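Local structure of USG-1 protein homolog (Pseudomonas aeruginosa, 2HJS) at residues Ser130-Ala135 / Glu215-Ala220. The protein probably binds NAD and acts as an oxidoreductase on an aldehyde group, as in the aspartate-semialdehyde dehydrogenase family, and forms a dimer. Sequence-based numbering, arbitrary orientation. Where two conformers were deposited one is given.
Sequences SPCAVA and ERRIFA
Arg-217 lays one face of its guanidinium against Cys-132, whose CB sits 3.4 Å above the middle of that plane. The arginine stretches out: CG is anti to the backbone N (chi1 -170°), and the chain stays extended as far as NE, carrying the charged group from helix 213-225 to the turn that leads into helix 133-145. The backbone N of Cys-132 lies over a face of the group too, 3.3 Å from Arg-217 NH2. Both atoms are donors, so this is proximity without a hydrogen bond. Glu-221, one turn further along the arginine's helix, serves both: its OE1 accepts a hydrogen bond from Cys-132 N and its OE2 forms a salt bridge with Arg-217 NE, while Arg-217 NH2 donates a hydrogen bond to Leu-98 O.

Beyond the cysteine CB the contact turns apolar. With chi1 at 71°, Cys-132 SG stands between the backbone N and the carbonyl carbon and meets CG1 of Ile-218 at 3.7 Å. Val-134 and Ile-218 cross obliquely, CG1 of the valine 3.6 Å from CD1 of the isoleucine. Segment 130-135 follows strand 127-129, an outermost strand of the Rossmann-like sheet, whereas Ile-218 also packs on Val-235 and Cys-237 of strand 233-239, so the contact links the subunit's two sheets.

Cys-132 is the N-cap residue of helix 133-145, so the shared Glu-221 carboxylate ties this helix start to the arginine and probably offsets its positive charge. No hydrogen bond joins the two segments directly: van der Waals packing makes the contact, and Glu-221 adds the polar link.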
loop_
_atom_site.group_PDB
_atom_site.type_symbol
_atom_site.label_atom_id
_atom_site.label_comp_id
_atom_site.label_asym_id
_atom_site.label_seq_id
_atom_site.Cartn_x
_atom_site.Cartn_y
_atom_site.Cartn_z
ATOM N N SER A 130 -1.428 -24.504 -8.571
ATOM C CA SER A 130 -0.492 -23.421 -8.811
ATOM C C SER A 130 -0.970 -22.226 -7.956
ATOM O O SER A 130 -2.137 -21.854 -8.037
ATOM C CB SER A 130 -0.435 -23.123 -10.309
ATOM O OG SER A 130 0.684 -22.338 -10.638
ATOM N N PRO A 131 -0.072 -21.619 -7.137
ATOM C CA PRO A 131 -0.442 -20.593 -6.142
ATOM C C PRO A 131 -1.136 -19.358 -6.732
ATOM O O PRO A 131 -0.995 -19.057 -7.931
ATOM C CB PRO A 131 0.907 -20.171 -5.517
ATOM C CG PRO A 131 1.868 -21.237 -5.901
ATOM C CD PRO A 131 1.384 -21.858 -7.167
ATOM N N CYS A 132 -1.866 -18.642 -5.883
ATOM C CA CYS A 132 -2.389 -17.334 -6.286
ATOM C C CYS A 132 -1.204 -16.418 -6.629
ATOM O O CYS A 132 -0.090 -16.652 -6.165
ATOM C CB CYS A 132 -3.265 -16.729 -5.189
ATOM S SG CYS A 132 -2.380 -16.195 -3.755
ATOM N N ALA A 133 -1.443 -15.417 -7.471
ATOM C CA ALA A 133 -0.389 -14.554 -7.968
ATOM C C ALA A 133 0.481 -13.951 -6.865
ATOM O O ALA A 133 1.724 -13.958 -6.970
ATOM C CB ALA A 133 -0.973 -13.429 -8.847
ATOM N N VAL A 134 -0.150 -13.420 -5.816
ATOM C CA VAL A 134 0.643 -12.731 -4.793
ATOM C C VAL A 134 1.613 -13.690 -4.089
ATOM O O VAL A 134 2.785 -13.354 -3.909
ATOM C CB VAL A 134 -0.242 -11.995 -3.756
ATOM C CG1 VAL A 134 0.604 -11.539 -2.550
ATOM C CG2 VAL A 134 -0.906 -10.794 -4.416
ATOM N N ALA A 135 1.126 -14.865 -3.691
ATOM C CA ALA A 135 1.972 -15.852 -3.051
ATOM C C ALA A 135 3.078 -16.322 -4.015
ATOM O O ALA A 135 4.223 -16.546 -3.593
ATOM C CB ALA A 135 1.149 -17.045 -2.602
ATOM N N GLU A 215 -5.948 -13.237 1.904
ATOM C CA GLU A 215 -4.933 -13.231 2.968
ATOM C C GLU A 215 -4.690 -14.640 3.563
ATOM O O GLU A 215 -3.538 -15.031 3.807
ATOM C CB GLU A 215 -5.351 -12.255 4.062
ATOM C CG GLU A 215 -5.065 -10.819 3.696
ATOM C CD GLU A 215 -5.793 -9.794 4.561
ATOM O OE1 GLU A 215 -6.432 -10.161 5.598
ATOM O OE2 GLU A 215 -5.727 -8.591 4.198
ATOM N N ARG A 216 -5.788 -15.359 3.815
ATOM C CA ARG A 216 -5.774 -16.762 4.220
ATOM C C ARG A 216 -5.061 -17.613 3.190
ATOM O O ARG A 216 -4.202 -18.437 3.533
ATOM C CB ARG A 216 -7.210 -17.268 4.381
ATOM C CG ARG A 216 -7.646 -17.470 5.820
ATOM C CD ARG A 216 -9.083 -17.045 6.108
ATOM N NE ARG A 216 -10.119 -17.526 5.180
ATOM C CZ ARG A 216 -11.174 -16.787 4.835
ATOM N NH1 ARG A 216 -11.321 -15.554 5.321
ATOM N NH2 ARG A 216 -12.074 -17.256 4.011
ATOM N N ARG A 217 -5.424 -17.419 1.925
ATOM C CA ARG A 217 -4.839 -18.193 0.833
ATOM C C ARG A 217 -3.331 -17.965 0.720
ATOM O O ARG A 217 -2.548 -18.919 0.625
ATOM C CB ARG A 217 -5.535 -17.918 -0.497
ATOM C CG ARG A 217 -5.079 -18.900 -1.564
ATOM C CD ARG A 217 -5.676 -18.644 -2.939
ATOM N NE ARG A 217 -5.041 -19.517 -3.924
ATOM C CZ ARG A 217 -5.343 -19.543 -5.222
ATOM N NH1 ARG A 217 -6.275 -18.734 -5.711
ATOM N NH2 ARG A 217 -4.701 -20.362 -6.031
ATOM N N ILE A 218 -2.927 -16.697 0.730
ATOM C CA ILE A 218 -1.525 -16.346 0.604
ATOM C C ILE A 218 -0.759 -16.978 1.765
ATOM O O ILE A 218 0.297 -17.606 1.569
ATOM C CB ILE A 218 -1.326 -14.806 0.604
ATOM C CG1 ILE A 218 -1.803 -14.200 -0.711
ATOM C CG2 ILE A 218 0.124 -14.454 0.847
ATOM C CD1 ILE A 218 -2.152 -12.720 -0.608
ATOM N N PHE A 219 -1.309 -16.828 2.960
ATOM C CA PHE A 219 -0.702 -17.384 4.146
ATOM C C PHE A 219 -0.531 -18.908 4.036
ATOM O O PHE A 219 0.559 -19.403 4.272
ATOM C CB PHE A 219 -1.536 -17.019 5.384
ATOM C CG PHE A 219 -0.949 -17.503 6.695
ATOM C CD1 PHE A 219 -0.058 -16.703 7.411
ATOM C CD2 PHE A 219 -1.289 -18.740 7.204
ATOM C CE1 PHE A 219 0.483 -17.127 8.619
ATOM C CE2 PHE A 219 -0.748 -19.190 8.418
ATOM C CZ PHE A 219 0.142 -18.376 9.123
ATOM N N ALA A 220 -1.597 -19.638 3.695
ATOM C CA ALA A 220 -1.530 -21.097 3.591
ATOM C C ALA A 220 -0.523 -21.549 2.542
ATOM O O ALA A 220 0.198 -22.534 2.743
ATOM C CB ALA A 220 -2.914 -21.694 3.282
#